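Local coordinates for listeriolysin O (PDB 4CDB), which lyses host cells by forming oligomeric pores in cholesterol-containing membranes after a major conformational change, at residues K66-N71 against Y368-S373; S175-I180 against N364-I369. All coordinates share one frame; numbering follows the deposited sequence.

Contact 1 (K66-N71 against Y368-S373); sequences KKKSIN and YIETTS. With NA (sodium ion), chain K; NA (sodium ion), chain G.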
loop_
_atom_site.group_PDB
_atom_site.type_symbol
_atom_site.label_atom_id
_atom_site.label_comp_id
_atom_site.label_asym_id
_atom_site.label_seq_id
_atom_site.Cartn_x
_atom_site.Cartn_y
_atom_site.Cartn_z
ATOM N N LYS A 66 -8.639 4.369 14.695
ATOM C CA LYS A 66 -8.231 5.768 14.659
ATOM C C LYS A 66 -8.564 6.400 13.309
ATOM O O LYS A 66 -8.444 5.759 12.264
ATOM C CB LYS A 66 -6.734 5.906 14.953
ATOM C CG LYS A 66 -6.249 7.353 15.031
ATOM C CD LYS A 66 -4.730 7.468 14.931
ATOM C CE LYS A 66 -4.043 7.307 16.280
ATOM N NZ LYS A 66 -4.049 5.902 16.770
ATOM N N LYS A 67 -8.989 7.658 13.341
ATOM C CA LYS A 67 -9.271 8.397 12.119
ATOM C C LYS A 67 -7.971 8.911 11.508
ATOM O O LYS A 67 -7.187 9.586 12.177
ATOM C CB LYS A 67 -10.205 9.569 12.414
ATOM C CG LYS A 67 -10.516 10.435 11.209
ATOM C CD LYS A 67 -11.320 11.659 11.609
ATOM C CE LYS A 67 -11.582 12.558 10.413
ATOM N NZ LYS A 67 -12.271 13.819 10.806
ATOM N N LYS A 68 -7.740 8.580 10.241
ATOM C CA LYS A 68 -6.539 9.024 9.540
ATOM C C LYS A 68 -6.883 9.780 8.257
ATOM O O LYS A 68 -7.988 9.659 7.730
ATOM C CB LYS A 68 -5.636 7.833 9.210
ATOM C CG LYS A 68 -5.233 6.998 10.415
ATOM C CD LYS A 68 -4.411 7.806 11.406
ATOM C CE LYS A 68 -2.922 7.521 11.270
ATOM N NZ LYS A 68 -2.393 7.876 9.924
ATOM N N SER A 69 -5.928 10.558 7.761
ATOM C CA SER A 69 -6.105 11.284 6.510
ATOM C C SER A 69 -4.967 11.006 5.541
ATOM O O SER A 69 -3.794 11.038 5.920
ATOM C CB SER A 69 -6.195 12.791 6.761
ATOM O OG SER A 69 -7.424 13.138 7.370
ATOM N N ILE A 70 -5.317 10.727 4.291
ATOM C CA ILE A 70 -4.324 10.630 3.232
ATOM C C ILE A 70 -4.530 11.772 2.234
ATOM O O ILE A 70 -5.521 11.814 1.504
ATOM C CB ILE A 70 -4.307 9.231 2.550
ATOM C CG1 ILE A 70 -3.344 9.222 1.360
ATOM C CG2 ILE A 70 -5.705 8.799 2.122
ATOM C CD1 ILE A 70 -3.111 7.847 0.766
ATOM N N ASN A 71 -3.594 12.718 2.243
ATOM C CA ASN A 71 -3.682 13.914 1.414
ATOM C C ASN A 71 -2.460 14.009 0.508
ATOM O O ASN A 71 -1.354 14.294 0.971
ATOM C CB ASN A 71 -3.788 15.159 2.297
ATOM C CG ASN A 71 -4.964 16.045 1.925
ATOM O OD1 ASN A 71 -5.865 16.274 2.734
ATOM N ND2 ASN A 71 -4.956 16.553 0.699
ATOM N N TYR A 368 -9.969 7.988 6.435
ATOM C CA TYR A 368 -10.240 6.570 6.629
ATOM C C TYR A 368 -10.034 6.140 8.079
ATOM O O TYR A 368 -9.358 6.819 8.854
ATOM C CB TYR A 368 -9.378 5.721 5.689
ATOM C CG TYR A 368 -7.889 5.801 5.946
ATOM C CD1 TYR A 368 -7.117 6.807 5.380
ATOM C CD2 TYR A 368 -7.253 4.859 6.747
ATOM C CE1 TYR A 368 -5.752 6.878 5.611
ATOM C CE2 TYR A 368 -5.895 4.922 6.983
ATOM C CZ TYR A 368 -5.148 5.931 6.412
ATOM O OH TYR A 368 -3.795 5.991 6.651
ATOM N N ILE A 369 -10.630 5.008 8.438
ATOM C CA ILE A 369 -10.471 4.459 9.775
ATOM C C ILE A 369 -9.383 3.394 9.780
ATOM O O ILE A 369 -9.506 2.362 9.118
ATOM C CB ILE A 369 -11.783 3.848 10.293
ATOM C CG1 ILE A 369 -12.862 4.926 10.412
ATOM C CG2 ILE A 369 -11.560 3.164 11.631
ATOM C CD1 ILE A 369 -14.216 4.399 10.846
ATOM N N GLU A 370 -8.311 3.654 10.519
ATOM C CA GLU A 370 -7.241 2.676 10.664
ATOM C C GLU A 370 -7.557 1.742 11.827
ATOM O O GLU A 370 -7.694 2.183 12.969
ATOM C CB GLU A 370 -5.904 3.374 10.907
ATOM C CG GLU A 370 -4.729 2.421 11.057
ATOM C CD GLU A 370 -3.465 3.117 11.521
ATOM O OE1 GLU A 370 -3.482 3.714 12.618
ATOM O OE2 GLU A 370 -2.454 3.059 10.792
ATOM N N THR A 371 -7.680 0.452 11.531
ATOM C CA THR A 371 -7.976 -0.540 12.557
ATOM C C THR A 371 -6.728 -1.326 12.936
ATOM O O THR A 371 -6.105 -1.967 12.089
ATOM C CB THR A 371 -9.061 -1.519 12.085
ATOM O OG1 THR A 371 -10.243 -0.785 11.745
ATOM C CG2 THR A 371 -9.386 -2.530 13.179
ATOM N N THR A 372 -6.364 -1.264 14.212
ATOM C CA THR A 372 -5.243 -2.038 14.726
ATOM C C THR A 372 -5.726 -2.955 15.843
ATOM O O THR A 372 -6.595 -2.580 16.630
ATOM C CB THR A 372 -4.116 -1.131 15.256
ATOM O OG1 THR A 372 -4.629 -0.277 16.286
ATOM C CG2 THR A 372 -3.546 -0.280 14.132
ATOM N N SER A 373 -5.162 -4.156 15.908
ATOM C CA SER A 373 -5.579 -5.128 16.911
ATOM C C SER A 373 -4.415 -5.629 17.764
ATOM O O SER A 373 -3.248 -5.385 17.457
ATOM C CB SER A 373 -6.298 -6.306 16.252
ATOM O OG SER A 373 -5.405 -7.059 15.456
HETATM NA NA NA K . -2.412 5.549 4.267
HETATM NA NA NA G . -5.150 -3.776 10.701
HETATM O O HOH W 1 -2.061 8.641 6.401
HETATM O O HOH W 2 -2.934 -3.464 9.640
HETATM O O HOH W 3 -6.920 -5.534 11.070
#
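Lys68 and Tyr368 face each other as a hydrogen-bonded antiparallel pair and exchange two main-chain bonds. Lys68 N reaches Tyr368 O at 2.8 Å, almost straight at the hydrogen (170°), while Tyr368 N returns to Lys68 O. A second such pair lies two residues along, where Glu370 N donates to Lys66 O at 2.7 Å and Lys66 N to Glu370 O. Lys67 and Ile369, the non-hydrogen-bonded pair between them, put their side chains on the other face of the sheet from Lys68, Tyr368 and Glu370. The segment axes make 127° between their N-to-C directions, so the two strands depart well from an ideal antiparallel course, by twist or bending.

The Tyr368 side chain is a polar anchor as well. Its OH binds a sodium ion at 2.8 Å, and the same ion is bound by Gln178 and Glu171. A water donates to both this hydroxyl and Ser69 O, tying the phenol to the neighbouring strand.

Around the ring the packing is aliphatic. CG of Tyr368 sits between its own N and carbonyl carbon (chi1 65°), a torsion that lays the ring alongside the 66-71 strand. Lys68 CB rests over one ring face, 3.7 Å from the centroid and displaced toward CZ and the hydroxyl end, a CH-pi contact. Ile70 comes in roughly at right angles, its CG2 4.0 Å from Tyr368 CE1. Beyond the ring, Lys68 CG meets Glu370 CB at 3.7 Å. The charged ends stay further apart: Lys66 NZ is 4.7 Å from Glu370 OE1, near but not paired.

Backbone bonding therefore sets the register, and the lysine attraction to Glu370 is probably only a diffuse electrostatic supplement; the sodium would be expected to draw electron density from the phenol oxygen.

Contact 2 (S175-I180 against N364-I369); sequences SESQLI and NNSEYI. With NA (sodium ion), chain K; NA (sodium ion), chain H; NA (sodium ion), chain S.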
loop_
_atom_site.group_PDB
_atom_site.type_symbol
_atom_site.label_atom_id
_atom_site.label_comp_id
_atom_site.label_asym_id
_atom_site.label_seq_id
_atom_site.Cartn_x
_atom_site.Cartn_y
_atom_site.Cartn_z
ATOM N N SER A 175 -9.221 1.036 3.474
ATOM C CA SER A 175 -10.442 1.348 2.730
ATOM C C SER A 175 -10.159 1.564 1.246
ATOM O O SER A 175 -9.041 1.906 0.862
ATOM C CB SER A 175 -11.150 2.570 3.321
ATOM O OG SER A 175 -10.460 3.766 3.012
ATOM N N GLU A 176 -11.181 1.358 0.420
ATOM C CA GLU A 176 -11.054 1.553 -1.019
ATOM C C GLU A 176 -10.663 2.990 -1.340
ATOM O O GLU A 176 -9.769 3.236 -2.150
ATOM C CB GLU A 176 -12.365 1.201 -1.727
ATOM C CG GLU A 176 -12.328 1.412 -3.236
ATOM C CD GLU A 176 -13.695 1.292 -3.886
ATOM O OE1 GLU A 176 -14.541 2.184 -3.664
ATOM O OE2 GLU A 176 -13.922 0.310 -4.622
ATOM N N SER A 177 -11.333 3.933 -0.689
ATOM C CA SER A 177 -11.095 5.352 -0.923
ATOM C C SER A 177 -9.674 5.767 -0.550
ATOM O O SER A 177 -9.081 6.636 -1.188
ATOM C CB SER A 177 -12.108 6.189 -0.145
ATOM O OG SER A 177 -11.906 7.568 -0.376
ATOM N N GLN A 178 -9.137 5.140 0.491
ATOM C CA GLN A 178 -7.766 5.396 0.915
ATOM C C GLN A 178 -6.784 4.981 -0.169
ATOM O O GLN A 178 -5.868 5.726 -0.515
ATOM C CB GLN A 178 -7.455 4.632 2.203
ATOM C CG GLN A 178 -5.991 4.681 2.614
ATOM C CD GLN A 178 -5.512 3.371 3.208
ATOM O OE1 GLN A 178 -6.209 2.359 3.152
ATOM N NE2 GLN A 178 -4.312 3.382 3.778
ATOM N N LEU A 179 -6.984 3.783 -0.707
ATOM C CA LEU A 179 -6.083 3.240 -1.716
ATOM C C LEU A 179 -6.256 3.923 -3.074
ATOM O O LEU A 179 -5.318 3.983 -3.868
ATOM C CB LEU A 179 -6.266 1.725 -1.830
ATOM C CG LEU A 179 -5.877 0.966 -0.558
ATOM C CD1 LEU A 179 -6.132 -0.522 -0.708
ATOM C CD2 LEU A 179 -4.420 1.233 -0.210
ATOM N N ILE A 180 -7.452 4.442 -3.331
ATOM C CA ILE A 180 -7.697 5.220 -4.541
ATOM C C ILE A 180 -6.895 6.522 -4.505
ATOM O O ILE A 180 -6.344 6.953 -5.514
ATOM C CB ILE A 180 -9.204 5.501 -4.742
ATOM C CG1 ILE A 180 -9.924 4.223 -5.170
ATOM C CG2 ILE A 180 -9.428 6.571 -5.794
ATOM C CD1 ILE A 180 -11.420 4.390 -5.361
ATOM N N ASN A 364 -5.404 14.730 -4.334
ATOM C CA ASN A 364 -6.183 13.733 -3.607
ATOM C C ASN A 364 -6.296 14.041 -2.119
ATOM O O ASN A 364 -5.333 14.477 -1.491
ATOM C CB ASN A 364 -5.575 12.338 -3.776
ATOM C CG ASN A 364 -5.458 11.922 -5.224
ATOM O OD1 ASN A 364 -6.353 11.279 -5.772
ATOM N ND2 ASN A 364 -4.347 12.283 -5.855
ATOM N N ASN A 365 -7.480 13.807 -1.564
ATOM C CA ASN A 365 -7.673 13.844 -0.119
ATOM C C ASN A 365 -8.735 12.835 0.305
ATOM O O ASN A 365 -9.803 12.747 -0.303
ATOM C CB ASN A 365 -8.032 15.253 0.361
ATOM C CG ASN A 365 -9.476 15.615 0.089
ATOM O OD1 ASN A 365 -10.271 15.773 1.015
ATOM N ND2 ASN A 365 -9.824 15.748 -1.186
ATOM N N SER A 366 -8.430 12.061 1.339
ATOM C CA SER A 366 -9.343 11.025 1.803
ATOM C C SER A 366 -9.157 10.742 3.285
ATOM O O SER A 366 -8.030 10.698 3.781
ATOM C CB SER A 366 -9.141 9.737 1.002
ATOM O OG SER A 366 -9.974 8.698 1.489
ATOM N N GLU A 367 -10.267 10.554 3.988
ATOM C CA GLU A 367 -10.225 10.157 5.386
ATOM C C GLU A 367 -10.594 8.686 5.492
ATOM O O GLU A 367 -11.425 8.193 4.730
ATOM C CB GLU A 367 -11.190 11.000 6.219
ATOM C CG GLU A 367 -10.870 12.483 6.238
ATOM C CD GLU A 367 -11.889 13.287 7.022
ATOM O OE1 GLU A 367 -12.922 12.709 7.422
ATOM O OE2 GLU A 367 -11.655 14.493 7.241
ATOM N N TYR A 368 -9.969 7.988 6.435
ATOM C CA TYR A 368 -10.240 6.570 6.629
ATOM C C TYR A 368 -10.034 6.140 8.079
ATOM O O TYR A 368 -9.358 6.819 8.854
ATOM C CB TYR A 368 -9.378 5.721 5.689
ATOM C CG TYR A 368 -7.889 5.801 5.946
ATOM C CD1 TYR A 368 -7.117 6.807 5.380
ATOM C CD2 TYR A 368 -7.253 4.859 6.747
ATOM C CE1 TYR A 368 -5.752 6.878 5.611
ATOM C CE2 TYR A 368 -5.895 4.922 6.983
ATOM C CZ TYR A 368 -5.148 5.931 6.412
ATOM O OH TYR A 368 -3.795 5.991 6.651
ATOM N N ILE A 369 -10.630 5.008 8.438
ATOM C CA ILE A 369 -10.471 4.459 9.775
ATOM C C ILE A 369 -9.383 3.394 9.780
ATOM O O ILE A 369 -9.506 2.362 9.118
ATOM C CB ILE A 369 -11.783 3.848 10.293
ATOM C CG1 ILE A 369 -12.862 4.926 10.412
ATOM C CG2 ILE A 369 -11.560 3.164 11.631
ATOM C CD1 ILE A 369 -14.216 4.399 10.846
HETATM NA NA NA K . -2.412 5.549 4.267
HETATM NA NA NA H . -6.631 9.326 -7.215
HETATM NA NA NA S . -12.587 -1.693 -5.473
HETATM O O HOH W 4 -12.276 5.601 4.053
HETATM O O HOH W 5 -4.026 10.388 -8.201
HETATM O O HOH W 6 -6.793 8.998 -10.045
HETATM O O HOH W 7 -13.035 -3.015 -7.545
#
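Gln178 lies across Tyr368, its aliphatic chain crossing the phenol ring obliquely. CG is held anti to the backbone N (chi1 172°), and this carries it over a ring face, 3.8 Å from the centroid and only 17° off the normal, as expected of a CH-pi contact. Further out the amide plane stacks on the ring, tilted by 25°. The amide end also takes part in the sodium site that Tyr368 shares with Glu171, so the two side chains converge on one ion after running over each other.

Ser177 and Ser366 meet tip to tip. Each OG is anti to its own backbone N, and the two oxygens form a 2.9 Å hydrogen bond in which either could donate. Ser177 OG is gripped further by Tyr40 and by the backbone N of Asp43, so this buried hydroxyl has several partners, and Ser177 belongs with Asp43 to a further sodium site.

Ser175 occupies the N-cap of the helix. Its OG accepts from Gln178 N at 3.2 Å, packs 3.5 Å from Tyr368 CB, and donates to a water that in turn donates to Glu367 O. The cap thus joins the start of the helix to the strand.

At the other end Asn364 and Ile180 share a second sodium ion: Asn364 OD1 binds it at 2.4 Å and Ile180 O at 2.9 Å, with two waters. Asn364 ND2 donates to Gln72 O, which helps orient the amide with its oxygen toward the metal.

The capped helix runs roughly antiparallel to the strand, the segment axes 7.7 Å apart at closest. Residues 176-189 belong to the helical bundle that becomes a transmembrane beta hairpin in the pore, and packing of helix 176-183 on strand 362-385 is typical of this family's soluble monomer before membrane insertion.

Contacts 1 and 2 use overlapping parts of strand 362-385, sharing Tyr368 and Ile369, and have centres about 9 Å apart. Tyr368 is the joint: Lys68 covers one face of its ring and Gln178 the opposite one, so the residue is clasped between strand 59-74 and helix 176-183. The sodium ion bound to its hydroxyl lies on the Gln178 side of the ring plane. The ladder of contact 1 also continues into contact 2, with Ile70 N 2.8 Å from Ser366 O, probably a hydrogen bond. Release of helix 176-183 for membrane insertion would therefore probably strip one ring face and this ion's shared coordination.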